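PDB 1H21: split-Soret cytochrome c from Desulfovibrio desulfuricans, which carries two hemes c and probably a [2Fe-2S] cluster per subunit of a homodimer and may take part in electron transfer during sulfate reduction. Local coordinates for residues 172-175 and 176-179; 108-111 and 112-116. All coordinates share one frame; numbering follows the deposited sequence.

Interaction 1 (172-175 and 176-179)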
loop_
_atom_site.group_PDB
_atom_site.type_symbol
_atom_site.label_atom_id
_atom_site.label_comp_id
_atom_site.label_asym_id
_atom_site.label_seq_id
_atom_site.Cartn_x
_atom_site.Cartn_y
_atom_site.Cartn_z
ATOM N N GLY A 172 -16.109 -5.485 -3.593
ATOM C CA GLY A 172 -16.177 -5.526 -5.047
ATOM C C GLY A 172 -16.781 -4.249 -5.602
ATOM O O GLY A 172 -16.319 -3.726 -6.622
ATOM N N ARG A 173 -17.806 -3.732 -4.927
ATOM C CA ARG A 173 -18.462 -2.506 -5.354
ATOM C C ARG A 173 -17.584 -1.306 -5.057
ATOM O O ARG A 173 -17.533 -0.367 -5.852
ATOM C CB ARG A 173 -19.824 -2.360 -4.673
ATOM C CG ARG A 173 -20.757 -3.547 -4.961
ATOM C CD ARG A 173 -22.135 -3.431 -4.296
ATOM N NE ARG A 173 -22.905 -4.675 -4.444
ATOM C CZ ARG A 173 -24.230 -4.779 -4.323
ATOM N NH1 ARG A 173 -24.967 -3.705 -4.045
ATOM N NH2 ARG A 173 -24.811 -5.974 -4.455
ATOM N N LEU A 174 -16.872 -1.345 -3.933
ATOM C CA LEU A 174 -15.985 -0.250 -3.565
ATOM C C LEU A 174 -14.910 -0.113 -4.624
ATOM O O LEU A 174 -14.504 0.999 -4.967
ATOM C CB LEU A 174 -15.337 -0.491 -2.210
ATOM C CG LEU A 174 -16.220 -0.390 -0.963
ATOM C CD1 LEU A 174 -15.337 -0.582 0.267
ATOM C CD2 LEU A 174 -16.919 0.952 -0.909
ATOM N N THR A 175 -14.464 -1.241 -5.162
ATOM C CA THR A 175 -13.458 -1.210 -6.222
ATOM C C THR A 175 -13.959 -0.328 -7.387
ATOM O O THR A 175 -13.215 0.491 -7.932
ATOM C CB THR A 175 -13.142 -2.627 -6.733
ATOM O OG1 THR A 175 -12.584 -3.398 -5.666
ATOM C CG2 THR A 175 -12.143 -2.571 -7.836
ATOM N N ALA A 176 -15.255 -0.452 -7.682
ATOM C CA ALA A 176 -15.931 0.283 -8.749
ATOM C C ALA A 176 -16.030 1.752 -8.433
ATOM O O ALA A 176 -15.683 2.579 -9.264
ATOM C CB ALA A 176 -17.293 -0.283 -8.962
ATOM N N ASP A 177 -16.473 2.079 -7.227
ATOM C CA ASP A 177 -16.576 3.473 -6.822
ATOM C C ASP A 177 -15.222 4.178 -6.900
ATOM O O ASP A 177 -15.148 5.353 -7.265
ATOM C CB ASP A 177 -17.074 3.586 -5.378
ATOM C CG ASP A 177 -18.499 3.098 -5.190
ATOM O OD1 ASP A 177 -19.378 3.366 -6.042
ATOM O OD2 ASP A 177 -18.768 2.475 -4.143
ATOM N N ALA A 178 -14.163 3.478 -6.494
ATOM C CA ALA A 178 -12.814 4.046 -6.504
ATOM C C ALA A 178 -12.311 4.195 -7.933
ATOM O O ALA A 178 -11.619 5.167 -8.263
ATOM C CB ALA A 178 -11.885 3.177 -5.710
ATOM N N ALA A 179 -12.659 3.217 -8.769
ATOM C CA ALA A 179 -12.300 3.219 -10.183
ATOM C C ALA A 179 -12.995 4.420 -10.835
ATOM O O ALA A 179 -12.362 5.211 -11.542
ATOM C CB ALA A 179 -12.773 1.932 -10.837
#
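The carboxylate of Asp177 has the backbone carbonyl of Arg173 over one of its faces, with Arg173 O 3.7 Å from Asp177 CG and nearly all of that separation perpendicular to the plane. Both are acceptors, so this is packing without a bond. Leu174, three residues before Asp177, crosses it at a slant, its CD2 methyl 4.0 Å from Asp177 OD2. Asp177 CG lies beside its own backbone N (chi1 -66°), which turns the carboxylate back along the preceding turn of the helix. Each oxygen accepts a backbone N-H from the adjoining loop, OD1 from Phe124 and OD2 from Ile123, and this pair of bonds should fix the rotation of the group.

The backbone adds three hydrogen bonds: Asp177 N to Arg173 O at 3.0 Å, Ala178 N to Leu174 O at 2.9 Å and Ala179 N to Thr175 O at 2.9 Å. Thr175 OG1 bonds to Cys171 O one turn earlier, while its side chain touches Cys44; both cysteines are inferred ligands of the [2Fe-2S] cluster. The i to i+4 backbone bonds are those of a regular alpha-helix, here a buried part of helix 165-192 packed against helices 26-38 and 44-60 beside the probable cluster site.

Interaction 2 (108-111 and 112-116)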
loop_
_atom_site.group_PDB
_atom_site.type_symbol
_atom_site.label_atom_id
_atom_site.label_comp_id
_atom_site.label_asym_id
_atom_site.label_seq_id
_atom_site.Cartn_x
_atom_site.Cartn_y
_atom_site.Cartn_z
ATOM N N MET A 108 -3.748 14.880 -6.796
ATOM C CA MET A 108 -4.672 13.899 -7.378
ATOM C C MET A 108 -4.987 12.797 -6.347
ATOM O O MET A 108 -6.137 12.438 -6.138
ATOM C CB MET A 108 -4.071 13.270 -8.648
ATOM C CG MET A 108 -3.731 14.258 -9.775
ATOM S SD MET A 108 -3.025 13.418 -11.251
ATOM C CE MET A 108 -4.355 12.366 -11.707
ATOM N N VAL A 109 -3.957 12.257 -5.710
ATOM C CA VAL A 109 -4.139 11.219 -4.705
ATOM C C VAL A 109 -4.818 11.821 -3.464
ATOM O O VAL A 109 -5.605 11.147 -2.789
ATOM C CB VAL A 109 -2.774 10.596 -4.315
ATOM C CG1 VAL A 109 -2.905 9.660 -3.112
ATOM C CG2 VAL A 109 -2.206 9.869 -5.509
ATOM N N ASN A 110 -4.539 13.091 -3.177
ATOM C CA ASN A 110 -5.151 13.739 -2.026
ATOM C C ASN A 110 -6.660 13.776 -2.195
ATOM O O ASN A 110 -7.405 13.539 -1.241
ATOM C CB ASN A 110 -4.627 15.163 -1.838
ATOM C CG ASN A 110 -3.260 15.203 -1.178
ATOM O OD1 ASN A 110 -2.758 14.192 -0.688
ATOM N ND2 ASN A 110 -2.652 16.381 -1.153
ATOM N N GLU A 111 -7.108 14.072 -3.412
ATOM C CA GLU A 111 -8.536 14.126 -3.689
ATOM C C GLU A 111 -9.144 12.725 -3.625
ATOM O O GLU A 111 -10.187 12.511 -2.996
ATOM C CB GLU A 111 -8.810 14.766 -5.061
ATOM C CG GLU A 111 -10.166 14.388 -5.635
ATOM C CD GLU A 111 -10.837 15.489 -6.408
ATOM O OE1 GLU A 111 -10.331 16.630 -6.417
ATOM O OE2 GLU A 111 -11.905 15.201 -7.000
ATOM N N LEU A 112 -8.496 11.771 -4.282
ATOM C CA LEU A 112 -8.967 10.396 -4.281
ATOM C C LEU A 112 -9.071 9.851 -2.849
ATOM O O LEU A 112 -10.121 9.337 -2.463
ATOM C CB LEU A 112 -8.023 9.538 -5.121
ATOM C CG LEU A 112 -8.371 8.067 -5.227
ATOM C CD1 LEU A 112 -9.786 7.915 -5.793
ATOM C CD2 LEU A 112 -7.314 7.388 -6.099
ATOM N N PHE A 113 -8.013 10.028 -2.056
ATOM C CA PHE A 113 -7.971 9.554 -0.669
ATOM C C PHE A 113 -8.902 10.295 0.318
ATOM O O PHE A 113 -9.585 9.647 1.107
ATOM C CB PHE A 113 -6.527 9.531 -0.149
ATOM C CG PHE A 113 -5.683 8.408 -0.712
ATOM C CD1 PHE A 113 -6.085 7.703 -1.849
ATOM C CD2 PHE A 113 -4.481 8.065 -0.113
ATOM C CE1 PHE A 113 -5.305 6.677 -2.378
ATOM C CE2 PHE A 113 -3.692 7.039 -0.635
ATOM C CZ PHE A 113 -4.109 6.348 -1.772
ATOM N N ARG A 114 -8.930 11.633 0.288
ATOM C CA ARG A 114 -9.810 12.418 1.175
ATOM C C ARG A 114 -11.277 12.122 0.846
ATOM O O ARG A 114 -12.129 12.029 1.734
ATOM C CB ARG A 114 -9.535 13.908 1.019
ATOM C CG ARG A 114 -8.208 14.326 1.588
ATOM C CD ARG A 114 -7.855 15.761 1.292
ATOM N NE ARG A 114 -6.474 16.039 1.685
ATOM C CZ ARG A 114 -5.756 17.096 1.300
ATOM N NH1 ARG A 114 -6.269 18.021 0.491
ATOM N NH2 ARG A 114 -4.518 17.236 1.756
ATOM N N TRP A 115 -11.552 11.915 -0.438
ATOM C CA TRP A 115 -12.894 11.615 -0.887
ATOM C C TRP A 115 -13.326 10.308 -0.253
ATOM O O TRP A 115 -14.422 10.217 0.317
ATOM C CB TRP A 115 -12.914 11.514 -2.417
ATOM C CG TRP A 115 -14.118 10.799 -2.981
ATOM C CD1 TRP A 115 -15.369 11.317 -3.183
ATOM C CD2 TRP A 115 -14.183 9.421 -3.382
ATOM N NE1 TRP A 115 -16.209 10.340 -3.683
ATOM C CE2 TRP A 115 -15.504 9.169 -3.812
ATOM C CE3 TRP A 115 -13.251 8.378 -3.413
ATOM C CZ2 TRP A 115 -15.916 7.920 -4.265
ATOM C CZ3 TRP A 115 -13.661 7.137 -3.862
ATOM C CH2 TRP A 115 -14.985 6.917 -4.283
ATOM N N TYR A 116 -12.444 9.309 -0.339
ATOM C CA TYR A 116 -12.710 7.984 0.213
ATOM C C TYR A 116 -13.016 8.015 1.709
ATOM O O TYR A 116 -13.979 7.383 2.155
ATOM C CB TYR A 116 -11.554 7.014 -0.060
ATOM C CG TYR A 116 -11.856 5.604 0.383
ATOM C CD1 TYR A 116 -12.509 4.713 -0.461
ATOM C CD2 TYR A 116 -11.518 5.170 1.661
ATOM C CE1 TYR A 116 -12.824 3.426 -0.041
ATOM C CE2 TYR A 116 -11.822 3.890 2.090
ATOM C CZ TYR A 116 -12.477 3.023 1.237
ATOM O OH TYR A 116 -12.805 1.750 1.662
#
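Two i to i+4 side-chain pairs, Val109 with Phe113 and Asn110 with Arg114, run along successive positions of helix 102-118 on its flank toward the second subunit. In the first, a CH-pi contact, Val109 CG1 sits 3.6 Å from the centroid of the Phe113 ring and just 6° off the ring normal, so the methyl is centred over the face. The valine torsion explains this: CG1 stands opposite the backbone N (chi1 171°), in line with the ring of the next turn. Trp82 of the second subunit packs edge-to-face with the same phenyl group.

In the second pair the Asn110 amide and the Arg114 guanidinium are stacked with planes 19° apart. Asn110 CB lies over the centre of the cation, 3.9 Å above the Arg114 guanidinium plane, and Asn110 ND2 is 3.6 Å from Arg114 NH2.

The backbone supports both pairs, with Phe113 N to Val109 O at 2.8 Å and Arg114 N to Asn110 O at 2.9 Å. On another flank, Glu111 OE2 forms a salt bridge with Lys181, which also makes a cation-pi contact with Trp115. The methyl-on-ring contact is thus dispersive and the amide-guanidinium pair stacked, while polar ends bond elsewhere: Asn110 OD1 to Trp82 NE1 of the second subunit, which with the Trp82-Phe113 contact links the subunits, and Arg114 NH1 to Phe200 O, which ties the helix to its own chain.

In the fold
Both interactions are buried, each within one helix, and their centres are about 14 Å apart. They meet where helices 165-192 and 102-118 pack together: Asp177 O comes within 3.4 Å of Trp115 CH2, and Leu174 CD1 within 3.7 Å of Tyr116 OH. Place in the fold separates them. Interaction 1 is touched by no other protein chain and is rich in small residues (glycine, threonine and three alanines); its one carboxylate is held by two backbone N-H groups of a loop, with inferred cluster ligands close by. Interaction 2 faces the subunit interface on one flank, and its aromatic and cationic groups meet their partners face-on.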